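Restriction endonuclease Hpy99I (Helicobacter pylori, PDB 3GOX) probably recognises and cuts a short target sequence in double-stranded DNA, as a type II restriction endonuclease of the beta-beta-alpha-Me class. Local coordinates at residues A[152-160]-A[168-178]; A[24-34]-A[45-56]. All coordinates share one frame; numbering follows the deposited sequence.

Contact 1: A[152-160]-A[168-178]; sequences TANLVHDHN and EWICDSCNTGL. With NA (sodium ion), chain G; ZN (zinc ion), chain F; nucleotides of chain D.
Val156 is the bump that fills the angle where strand 168-171 gives way to the helix beginning at Asp172. Its CG2 methyl packs 3.5 Å from Asn175 CB and also meets Ile170 CG1, while CG1 is directed toward Asp172 OD1 and the sugar of DA8 of chain D, which forms a further wall. Backbone bonds in both directions pair Val156 with Ile170, and Asp172 N, 2.9 Å from Asn154 O, carries the pairing into the first turn of the helix. On the same side of the hairpin Asp158 CB rests 3.7 Å from Ile170 CD1. With CG anti to the backbone N (chi1 175°), the carboxylate reaches across to the helix, where Asp158 OD1 and Asn175 OD1 each bind sodium at 2.3 Å, their flat groups turned 64° apart. Sodium also binds OP1 of DA8 and O3' of DG7, both of chain D and both on one phosphodiester, and two waters, consistent with the metal site of a beta-beta-alpha-Me nuclease. Asn175 ND2 adds a hydrogen bond to DG7 O3' (2.7 Å). The opposite face of the hairpin carries Trp169 and His157 side by side, pointing the same way, their rings oblique; Leu155 CB meets the indole edge, 4.0 Å from Trp169 CE3. Cys171 caps the helix, its SG accepting from Cys174 N, and both thiolates join Cys140 and Cys143 on zinc. Helix 121-128 packs against the His157 and Trp169 side, whereas Tyr194 of the second subunit packs on Ile170 and, together with Arg167, holds Asp158 OD2.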
loop_
_atom_site.group_PDB
_atom_site.type_symbol
_atom_site.label_atom_id
_atom_site.label_comp_id
_atom_site.label_asym_id
_atom_site.label_seq_id
_atom_site.Cartn_x
_atom_site.Cartn_y
_atom_site.Cartn_z
ATOM N N THR A 152 -7.434 -16.080 1.984
ATOM C CA THR A 152 -8.044 -14.814 1.499
ATOM C C THR A 152 -7.415 -13.527 2.051
ATOM O O THR A 152 -7.796 -12.416 1.631
ATOM C CB THR A 152 -9.563 -14.768 1.645
ATOM O OG1 THR A 152 -9.910 -14.866 3.024
ATOM C CG2 THR A 152 -10.231 -15.909 0.860
ATOM N N ALA A 153 -6.473 -13.668 2.979
ATOM C CA ALA A 153 -5.557 -12.589 3.361
ATOM C C ALA A 153 -4.353 -13.189 4.063
ATOM O O ALA A 153 -4.453 -14.188 4.793
ATOM C CB ALA A 153 -6.238 -11.558 4.243
ATOM N N ASN A 154 -3.212 -12.550 3.844
ATOM C CA ASN A 154 -1.972 -12.908 4.498
ATOM C C ASN A 154 -1.764 -12.003 5.714
ATOM O O ASN A 154 -2.000 -10.807 5.650
ATOM C CB ASN A 154 -0.760 -12.796 3.557
ATOM C CG ASN A 154 -0.792 -13.813 2.424
ATOM O OD1 ASN A 154 -1.403 -14.895 2.539
ATOM N ND2 ASN A 154 -0.098 -13.488 1.327
ATOM N N LEU A 155 -1.326 -12.587 6.818
ATOM C CA LEU A 155 -1.108 -11.858 8.060
ATOM C C LEU A 155 0.377 -11.646 8.344
ATOM O O LEU A 155 1.239 -12.393 7.858
ATOM C CB LEU A 155 -1.756 -12.579 9.238
ATOM C CG LEU A 155 -3.238 -12.911 9.110
ATOM C CD1 LEU A 155 -3.737 -13.389 10.460
ATOM C CD2 LEU A 155 -4.086 -11.763 8.578
ATOM N N VAL A 156 0.655 -10.645 9.171
ATOM C CA VAL A 156 2.026 -10.331 9.566
ATOM C C VAL A 156 2.096 -9.983 11.042
ATOM O O VAL A 156 1.092 -9.542 11.622
ATOM C CB VAL A 156 2.590 -9.139 8.762
ATOM C CG1 VAL A 156 2.679 -9.490 7.290
ATOM C CG2 VAL A 156 1.760 -7.871 8.995
ATOM N N HIS A 157 3.291 -10.219 11.597
ATOM C CA HIS A 157 3.739 -9.679 12.882
ATOM C C HIS A 157 3.959 -8.185 12.706
ATOM O O HIS A 157 4.953 -7.790 12.085
ATOM C CB HIS A 157 5.134 -10.210 13.271
ATOM C CG HIS A 157 5.244 -11.687 13.468
ATOM N ND1 HIS A 157 5.632 -12.543 12.458
ATOM C CD2 HIS A 157 5.143 -12.445 14.584
ATOM C CE1 HIS A 157 5.709 -13.772 12.933
ATOM N NE2 HIS A 157 5.422 -13.739 14.222
ATOM N N ASP A 158 3.060 -7.341 13.196
ATOM C CA ASP A 158 3.379 -5.910 13.219
ATOM C C ASP A 158 4.147 -5.568 14.507
ATOM O O ASP A 158 3.944 -6.172 15.547
ATOM C CB ASP A 158 2.082 -5.118 13.088
ATOM C CG ASP A 158 2.272 -3.640 13.218
ATOM O OD1 ASP A 158 3.234 -3.073 12.620
ATOM O OD2 ASP A 158 1.417 -3.018 13.881
ATOM N N HIS A 159 5.082 -4.614 14.407
ATOM C CA HIS A 159 5.872 -4.177 15.564
ATOM C C HIS A 159 6.144 -2.677 15.517
ATOM O O HIS A 159 6.059 -2.035 14.445
ATOM C CB HIS A 159 7.182 -4.986 15.665
ATOM C CG HIS A 159 8.288 -4.465 14.809
ATOM N ND1 HIS A 159 8.349 -4.679 13.450
ATOM C CD2 HIS A 159 9.377 -3.727 15.122
ATOM C CE1 HIS A 159 9.426 -4.089 12.960
ATOM N NE2 HIS A 159 10.067 -3.505 13.954
ATOM N N ASN A 160 6.429 -2.122 16.691
ATOM C CA ASN A 160 6.825 -0.726 16.815
ATOM C C ASN A 160 8.329 -0.597 16.543
ATOM O O ASN A 160 9.159 -1.183 17.250
ATOM C CB ASN A 160 6.449 -0.189 18.203
ATOM C CG ASN A 160 6.777 1.290 18.376
ATOM O OD1 ASN A 160 7.930 1.682 18.309
ATOM N ND2 ASN A 160 5.759 2.108 18.615
ATOM N N GLU A 168 0.273 -6.089 17.151
ATOM C CA GLU A 168 -0.648 -7.218 16.961
ATOM C C GLU A 168 -0.462 -7.884 15.612
ATOM O O GLU A 168 0.215 -7.348 14.713
ATOM C CB GLU A 168 -2.111 -6.770 17.115
ATOM C CG GLU A 168 -2.406 -6.190 18.495
ATOM C CD GLU A 168 -3.773 -5.534 18.639
ATOM O OE1 GLU A 168 -4.703 -5.858 17.868
ATOM O OE2 GLU A 168 -3.925 -4.706 19.568
ATOM N N TRP A 169 -1.055 -9.070 15.494
ATOM C CA TRP A 169 -1.248 -9.719 14.214
ATOM C C TRP A 169 -2.308 -8.948 13.454
ATOM O O TRP A 169 -3.431 -8.787 13.929
ATOM C CB TRP A 169 -1.671 -11.183 14.393
ATOM C CG TRP A 169 -0.531 -12.064 14.810
ATOM C CD1 TRP A 169 -0.158 -12.383 16.084
ATOM C CD2 TRP A 169 0.391 -12.739 13.941
ATOM N NE1 TRP A 169 0.937 -13.206 16.059
ATOM C CE2 TRP A 169 1.288 -13.454 14.757
ATOM C CE3 TRP A 169 0.526 -12.824 12.545
ATOM C CZ2 TRP A 169 2.320 -14.230 14.231
ATOM C CZ3 TRP A 169 1.553 -13.589 12.020
ATOM C CH2 TRP A 169 2.436 -14.287 12.862
ATOM N N ILE A 170 -1.933 -8.471 12.264
ATOM C CA ILE A 170 -2.815 -7.683 11.407
ATOM C C ILE A 170 -2.625 -8.159 9.959
ATOM O O ILE A 170 -1.652 -8.860 9.635
ATOM C CB ILE A 170 -2.549 -6.137 11.512
ATOM C CG1 ILE A 170 -1.125 -5.769 11.072
ATOM C CG2 ILE A 170 -2.825 -5.624 12.941
ATOM C CD1 ILE A 170 -0.864 -4.254 11.063
ATOM N N CYS A 171 -3.529 -7.764 9.066
ATOM C CA CYS A 171 -3.375 -8.148 7.661
ATOM C C CYS A 171 -2.261 -7.337 6.988
ATOM O O CYS A 171 -1.943 -6.230 7.407
ATOM C CB CYS A 171 -4.709 -8.077 6.903
ATOM S SG CYS A 171 -5.244 -6.406 6.432
ATOM N N ASP A 172 -1.655 -7.941 5.976
ATOM C CA ASP A 172 -0.552 -7.321 5.210
ATOM C C ASP A 172 -1.007 -6.014 4.571
ATOM O O ASP A 172 -0.232 -5.066 4.494
ATOM C CB ASP A 172 -0.048 -8.333 4.155
ATOM C CG ASP A 172 1.094 -7.798 3.280
ATOM O OD1 ASP A 172 2.256 -7.833 3.714
ATOM O OD2 ASP A 172 0.830 -7.426 2.111
ATOM N N SER A 173 -2.255 -5.955 4.130
ATOM C CA SER A 173 -2.800 -4.722 3.551
ATOM C C SER A 173 -2.722 -3.577 4.560
ATOM O O SER A 173 -2.214 -2.484 4.250
ATOM C CB SER A 173 -4.234 -4.977 3.109
ATOM O OG SER A 173 -4.872 -3.825 2.617
ATOM N N CYS A 174 -3.216 -3.794 5.772
ATOM C CA CYS A 174 -3.150 -2.774 6.822
ATOM C C CYS A 174 -1.719 -2.438 7.201
ATOM O O CYS A 174 -1.390 -1.270 7.393
ATOM C CB CYS A 174 -3.920 -3.229 8.071
ATOM S SG CYS A 174 -5.714 -3.052 7.847
ATOM N N ASN A 175 -0.866 -3.448 7.319
ATOM C CA ASN A 175 0.517 -3.229 7.727
ATOM C C ASN A 175 1.258 -2.323 6.728
ATOM O O ASN A 175 1.978 -1.399 7.124
ATOM C CB ASN A 175 1.250 -4.559 7.876
ATOM C CG ASN A 175 2.624 -4.396 8.482
ATOM O OD1 ASN A 175 2.762 -3.854 9.567
ATOM N ND2 ASN A 175 3.650 -4.877 7.783
ATOM N N THR A 176 1.046 -2.581 5.444
ATOM C CA THR A 176 1.694 -1.801 4.399
ATOM C C THR A 176 1.032 -0.430 4.226
ATOM O O THR A 176 1.633 0.474 3.638
ATOM C CB THR A 176 1.767 -2.590 3.083
ATOM O OG1 THR A 176 0.474 -3.075 2.694
ATOM C CG2 THR A 176 2.755 -3.749 3.236
ATOM N N GLY A 177 -0.180 -0.266 4.754
ATOM C CA GLY A 177 -0.818 1.038 4.887
ATOM C C GLY A 177 -0.230 1.872 6.015
ATOM O O GLY A 177 0.004 3.081 5.855
ATOM N N LEU A 178 0.006 1.261 7.178
ATOM C CA LEU A 178 0.665 1.950 8.297
ATOM C C LEU A 178 1.967 2.571 7.819
ATOM O O LEU A 178 2.281 3.709 8.169
ATOM C CB LEU A 178 0.980 0.979 9.449
ATOM C CG LEU A 178 -0.200 0.290 10.136
ATOM C CD1 LEU A 178 0.272 -0.600 11.280
ATOM C CD2 LEU A 178 -1.184 1.276 10.615
HETATM NA NA NA G . 4.466 -2.822 10.714
HETATM ZN ZN ZN F . -6.503 -5.241 8.033
ATOM P P DA D 8 6.753 -4.679 9.902
ATOM O OP1 DA D 8 6.233 -4.118 11.179
ATOM O OP2 DA D 8 8.220 -4.727 9.665
ATOM O "O5'" DA D 8 6.168 -6.156 9.771
ATOM C "C5'" DA D 8 6.965 -7.238 9.285
ATOM C "C4'" DA D 8 6.402 -7.751 7.979
ATOM O "O4'" DA D 8 6.884 -6.952 6.882
ATOM C "C3'" DA D 8 6.832 -9.167 7.628
ATOM O "O3'" DA D 8 5.940 -10.080 8.278
ATOM C "C2'" DA D 8 6.653 -9.200 6.121
ATOM C "C1'" DA D 8 6.808 -7.734 5.695
ATOM N N9 DA D 8 7.991 -7.439 4.889
ATOM C C8 DA D 8 9.013 -6.573 5.190
ATOM N N7 DA D 8 9.922 -6.479 4.249
ATOM C C5 DA D 8 9.474 -7.351 3.267
ATOM C C6 DA D 8 9.992 -7.701 2.007
ATOM N N6 DA D 8 11.114 -7.182 1.500
ATOM N N1 DA D 8 9.307 -8.606 1.275
ATOM C C2 DA D 8 8.174 -9.113 1.783
ATOM N N3 DA D 8 7.583 -8.859 2.949
ATOM C C4 DA D 8 8.292 -7.960 3.652
ATOM P P DG D 7 7.722 0.699 5.327
ATOM O OP1 DG D 7 7.897 1.685 6.423
ATOM O OP2 DG D 7 8.855 0.396 4.421
ATOM O "O5'" DG D 7 7.250 -0.673 5.984
ATOM C "C5'" DG D 7 6.056 -0.717 6.747
ATOM C "C4'" DG D 7 5.704 -2.145 7.097
ATOM O "O4'" DG D 7 5.601 -2.914 5.872
ATOM C "C3'" DG D 7 6.719 -2.897 7.955
ATOM O "O3'" DG D 7 6.027 -3.909 8.690
ATOM C "C2'" DG D 7 7.622 -3.526 6.912
ATOM C "C1'" DG D 7 6.633 -3.890 5.810
ATOM N N9 DG D 7 7.202 -3.874 4.461
ATOM C C8 DG D 7 8.252 -3.099 4.018
ATOM N N7 DG D 7 8.590 -3.345 2.781
ATOM C C5 DG D 7 7.707 -4.334 2.371
ATOM C C6 DG D 7 7.608 -5.026 1.132
ATOM O O6 DG D 7 8.325 -4.921 0.129
ATOM N N1 DG D 7 6.558 -5.938 1.135
ATOM C C2 DG D 7 5.721 -6.175 2.197
ATOM N N2 DG D 7 4.760 -7.097 1.994
ATOM N N3 DG D 7 5.817 -5.559 3.369
ATOM C C4 DG D 7 6.825 -4.657 3.386
HETATM O O HOH W 1 6.104 -1.347 11.806
HETATM O O HOH W 2 3.925 -0.870 9.547
#

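Contact 2: A[24-34]-A[45-56]; sequences LGNIVPNSVGV and VLFIGLNELKRV
Phe47 and Ile27 give this contact its centre: Ile27 CG2 stands 3.8 Å from the centroid of the Phe47 ring and only 10° off its normal, a CH-pi contact over the middle of the face. Ile27 can do this because its CG1 lies beside the backbone N (chi1 -56°), which leaves CG2 facing the ring and sends CG1 along the aliphatic part of Lys54, 3.5 Å from Lys54 CD. The other face of the ring is met by Val45 CG1, which also lies against the bare CA of Gly33, so the phenyl group is clamped from both sides. Ser31 O comes in at the ring edge, in its plane, and Leu24 CD1 approaches obliquely and touches both Phe47 CZ and Val56 CG1, 3.7 Å from the latter.

The third large contributor, Val34, works on the reverse side of the sheet. Its backbone forms a reciprocal pair with Leu46, Val34 N to Leu46 O and Leu46 N to Val34 O both 2.9 Å, and its CG1 runs alongside Leu46 CB. One step on, Ile48 N donates to Val32 O at an N-H...O angle of 171°, extending the antiparallel pairing past the non-hydrogen-bonded Gly33-Phe47 pair. After the turn at 48-50, Asn51 and Glu52 both face Phe47 in a G1 bulge, where strand 52-57 sets out.

Polar groups gather on the more exposed side, at Asn26, Glu52 and Lys54. A water bridges Asn26 N, Glu52 OE2 and Lys54 NZ, and Asn26 ND2 makes a weak bond to Glu52 OE1. The chemistry is therefore divided: apolar packing joins the 24-27 turn to the sheet of this SH3-like domain, backbone bonds set the strand register, and the charges of Lys54 and Glu52 meet through a shared water and a long salt bridge.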
loop_
_atom_site.group_PDB
_atom_site.type_symbol
_atom_site.label_atom_id
_atom_site.label_comp_id
_atom_site.label_asym_id
_atom_site.label_seq_id
_atom_site.Cartn_x
_atom_site.Cartn_y
_atom_site.Cartn_z
ATOM N N LEU A 24 29.192 21.813 -0.261
ATOM C CA LEU A 24 28.726 23.189 -0.158
ATOM C C LEU A 24 28.080 23.368 1.212
ATOM O O LEU A 24 26.874 23.193 1.372
ATOM C CB LEU A 24 27.740 23.498 -1.289
ATOM C CG LEU A 24 28.277 23.348 -2.711
ATOM C CD1 LEU A 24 27.158 23.334 -3.766
ATOM C CD2 LEU A 24 29.331 24.404 -3.048
ATOM N N GLY A 25 28.900 23.693 2.205
ATOM C CA GLY A 25 28.425 23.810 3.582
ATOM C C GLY A 25 27.859 22.479 4.057
ATOM O O GLY A 25 28.593 21.488 4.139
ATOM N N ASN A 26 26.551 22.458 4.325
ATOM C CA ASN A 26 25.850 21.248 4.782
ATOM C C ASN A 26 25.561 20.266 3.671
ATOM O O ASN A 26 25.166 19.127 3.946
ATOM C CB ASN A 26 24.489 21.596 5.407
ATOM C CG ASN A 26 24.604 22.426 6.648
ATOM O OD1 ASN A 26 25.492 22.222 7.474
ATOM N ND2 ASN A 26 23.667 23.367 6.808
ATOM N N ILE A 27 25.740 20.700 2.421
ATOM C CA ILE A 27 25.316 19.929 1.253
ATOM C C ILE A 27 26.447 19.043 0.750
ATOM O O ILE A 27 27.478 19.546 0.317
ATOM C CB ILE A 27 24.890 20.867 0.121
ATOM C CG1 ILE A 27 23.793 21.817 0.607
ATOM C CG2 ILE A 27 24.445 20.070 -1.094
ATOM C CD1 ILE A 27 22.544 21.155 1.138
ATOM N N VAL A 28 26.234 17.729 0.788
ATOM C CA VAL A 28 27.262 16.786 0.337
ATOM C C VAL A 28 27.294 16.679 -1.187
ATOM O O VAL A 28 26.305 16.970 -1.870
ATOM C CB VAL A 28 27.080 15.359 0.929
ATOM C CG1 VAL A 28 27.240 15.391 2.452
ATOM C CG2 VAL A 28 25.756 14.711 0.479
ATOM N N PRO A 29 28.436 16.239 -1.743
ATOM C CA PRO A 29 28.478 16.013 -3.174
ATOM C C PRO A 29 27.380 15.084 -3.671
ATOM O O PRO A 29 26.962 14.195 -2.951
ATOM C CB PRO A 29 29.870 15.419 -3.409
ATOM C CG PRO A 29 30.663 15.920 -2.276
ATOM C CD PRO A 29 29.738 15.955 -1.113
ATOM N N ASN A 30 26.913 15.344 -4.896
ATOM C CA ASN A 30 25.883 14.557 -5.582
ATOM C C ASN A 30 24.472 14.803 -5.080
ATOM O O ASN A 30 23.515 14.195 -5.573
ATOM C CB ASN A 30 26.203 13.057 -5.590
ATOM C CG ASN A 30 27.488 12.758 -6.297
ATOM O OD1 ASN A 30 27.836 13.441 -7.243
ATOM N ND2 ASN A 30 28.213 11.756 -5.827
ATOM N N SER A 31 24.326 15.770 -4.178
ATOM C CA SER A 31 22.998 16.263 -3.782
ATOM C C SER A 31 22.334 16.915 -4.970
ATOM O O SER A 31 22.944 17.774 -5.612
ATOM C CB SER A 31 23.129 17.276 -2.653
ATOM O OG SER A 31 23.632 16.682 -1.468
ATOM N N VAL A 32 21.092 16.529 -5.262
ATOM C CA VAL A 32 20.311 17.094 -6.362
ATOM C C VAL A 32 19.619 18.366 -5.904
ATOM O O VAL A 32 19.004 18.433 -4.839
ATOM C CB VAL A 32 19.261 16.090 -6.894
ATOM C CG1 VAL A 32 18.420 16.705 -8.042
ATOM C CG2 VAL A 32 19.976 14.832 -7.369
ATOM N N GLY A 33 19.710 19.380 -6.753
ATOM C CA GLY A 33 19.008 20.635 -6.554
ATOM C C GLY A 33 18.322 21.091 -7.819
ATOM O O GLY A 33 18.630 20.633 -8.920
ATOM N N VAL A 34 17.364 21.994 -7.639
ATOM C CA VAL A 34 16.677 22.658 -8.747
ATOM C C VAL A 34 17.043 24.157 -8.727
ATOM O O VAL A 34 17.131 24.803 -7.662
ATOM C CB VAL A 34 15.157 22.431 -8.677
ATOM C CG1 VAL A 34 14.550 22.948 -7.398
ATOM C CG2 VAL A 34 14.485 23.031 -9.901
ATOM N N VAL A 45 20.009 27.732 -5.669
ATOM C CA VAL A 45 19.650 26.331 -5.873
ATOM C C VAL A 45 18.885 25.831 -4.650
ATOM O O VAL A 45 19.336 26.019 -3.526
ATOM C CB VAL A 45 20.912 25.462 -6.021
ATOM C CG1 VAL A 45 20.535 23.998 -6.252
ATOM C CG2 VAL A 45 21.804 25.953 -7.136
ATOM N N LEU A 46 17.736 25.208 -4.870
ATOM C CA LEU A 46 17.037 24.483 -3.781
ATOM C C LEU A 46 17.530 23.060 -3.793
ATOM O O LEU A 46 17.201 22.281 -4.710
ATOM C CB LEU A 46 15.514 24.501 -3.961
ATOM C CG LEU A 46 14.739 23.696 -2.920
ATOM C CD1 LEU A 46 14.992 24.240 -1.527
ATOM C CD2 LEU A 46 13.254 23.733 -3.231
ATOM N N PHE A 47 18.306 22.723 -2.767
ATOM C CA PHE A 47 18.726 21.342 -2.566
ATOM C C PHE A 47 17.597 20.600 -1.864
ATOM O O PHE A 47 17.194 20.940 -0.760
ATOM C CB PHE A 47 20.056 21.301 -1.829
ATOM C CG PHE A 47 21.198 21.696 -2.693
ATOM C CD1 PHE A 47 21.658 20.819 -3.653
ATOM C CD2 PHE A 47 21.788 22.948 -2.588
ATOM C CE1 PHE A 47 22.705 21.167 -4.483
ATOM C CE2 PHE A 47 22.837 23.305 -3.414
ATOM C CZ PHE A 47 23.295 22.421 -4.372
ATOM N N ILE A 48 17.061 19.606 -2.562
ATOM C CA ILE A 48 15.736 19.075 -2.253
ATOM C C ILE A 48 15.721 18.220 -0.979
ATOM O O ILE A 48 14.781 18.320 -0.182
ATOM C CB ILE A 48 15.165 18.277 -3.445
ATOM C CG1 ILE A 48 15.025 19.207 -4.656
ATOM C CG2 ILE A 48 13.828 17.604 -3.080
ATOM C CD1 ILE A 48 14.933 18.478 -5.976
ATOM N N GLY A 49 16.772 17.434 -0.733
ATOM C CA GLY A 49 16.808 16.583 0.466
ATOM C C GLY A 49 16.718 17.362 1.766
ATOM O O GLY A 49 15.958 17.005 2.679
ATOM N N LEU A 50 17.506 18.425 1.867
ATOM C CA LEU A 50 17.550 19.219 3.089
ATOM C C LEU A 50 16.647 20.455 3.021
ATOM O O LEU A 50 16.500 21.172 4.007
ATOM C CB LEU A 50 18.997 19.602 3.413
ATOM C CG LEU A 50 19.875 18.394 3.782
ATOM C CD1 LEU A 50 21.237 18.880 4.271
ATOM C CD2 LEU A 50 19.228 17.453 4.806
ATOM N N ASN A 51 16.044 20.692 1.851
ATOM C CA ASN A 51 15.158 21.838 1.630
ATOM C C ASN A 51 15.891 23.140 1.908
ATOM O O ASN A 51 15.344 24.026 2.562
ATOM C CB ASN A 51 13.873 21.766 2.474
ATOM C CG ASN A 51 12.748 22.625 1.909
ATOM O OD1 ASN A 51 12.594 22.752 0.690
ATOM N ND2 ASN A 51 11.945 23.206 2.796
ATOM N N GLU A 52 17.129 23.218 1.433
ATOM C CA GLU A 52 18.025 24.337 1.713
ATOM C C GLU A 52 18.282 25.096 0.412
ATOM O O GLU A 52 18.695 24.497 -0.569
ATOM C CB GLU A 52 19.341 23.809 2.283
ATOM C CG GLU A 52 20.223 24.881 2.829
ATOM C CD GLU A 52 21.399 24.341 3.638
ATOM O OE1 GLU A 52 21.264 23.307 4.336
ATOM O OE2 GLU A 52 22.461 24.988 3.578
ATOM N N LEU A 53 18.020 26.406 0.425
ATOM C CA LEU A 53 18.210 27.262 -0.744
ATOM C C LEU A 53 19.548 27.958 -0.555
ATOM O O LEU A 53 19.750 28.665 0.438
ATOM C CB LEU A 53 17.061 28.295 -0.855
ATOM C CG LEU A 53 16.261 28.345 -2.170
ATOM C CD1 LEU A 53 15.174 29.418 -2.138
ATOM C CD2 LEU A 53 17.151 28.557 -3.346
ATOM N N LYS A 54 20.475 27.742 -1.491
ATOM C CA LYS A 54 21.834 28.258 -1.370
ATOM C C LYS A 54 22.266 28.963 -2.639
ATOM O O LYS A 54 21.898 28.549 -3.737
ATOM C CB LYS A 54 22.805 27.108 -1.118
ATOM C CG LYS A 54 22.729 26.540 0.296
ATOM C CD LYS A 54 23.658 25.362 0.478
ATOM C CE LYS A 54 25.111 25.792 0.567
ATOM N NZ LYS A 54 25.478 26.423 1.871
ATOM N N ARG A 55 23.071 30.013 -2.473
ATOM C CA ARG A 55 23.751 30.659 -3.597
ATOM C C ARG A 55 25.010 29.875 -3.966
ATOM O O ARG A 55 25.893 29.682 -3.118
ATOM C CB ARG A 55 24.138 32.109 -3.274
ATOM C CG ARG A 55 24.709 32.811 -4.483
ATOM C CD ARG A 55 24.828 34.307 -4.306
ATOM N NE ARG A 55 23.536 35.005 -4.264
ATOM C CZ ARG A 55 22.674 35.116 -5.283
ATOM N NH1 ARG A 55 22.907 34.546 -6.466
ATOM N NH2 ARG A 55 21.544 35.794 -5.108
ATOM N N VAL A 56 25.104 29.449 -5.227
ATOM C CA VAL A 56 26.187 28.567 -5.671
ATOM C C VAL A 56 26.768 29.054 -6.996
ATOM O O VAL A 56 26.030 29.331 -7.932
ATOM C CB VAL A 56 25.705 27.100 -5.852
ATOM C CG1 VAL A 56 26.904 26.205 -6.152
ATOM C CG2 VAL A 56 24.944 26.596 -4.591
HETATM O O HOH W 3 24.928 24.838 4.086
HETATM O O HOH W 4 19.175 17.033 -2.406
#

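In the fold
Read from the N terminus, contact 2 comes first: the contact closes the hairpin of 32-39 with 42-47, and the loop 24-31 packs on to strand 52-57, all within the SH3-like domain. The chain then builds the first zinc site, of Cys78, Cys81, Cys107 and Cys110, before contact 1 closes the hairpin 155-159 with 166-171 and joins it to helix 172-180. The loops follow in series, neither nesting nor crossing, with centres about 37 Å apart on opposite sides of the chain's centre. Contact 1 belongs to the metal and DNA site, contact 2 to the SH3-like sheet; both meet the second subunit.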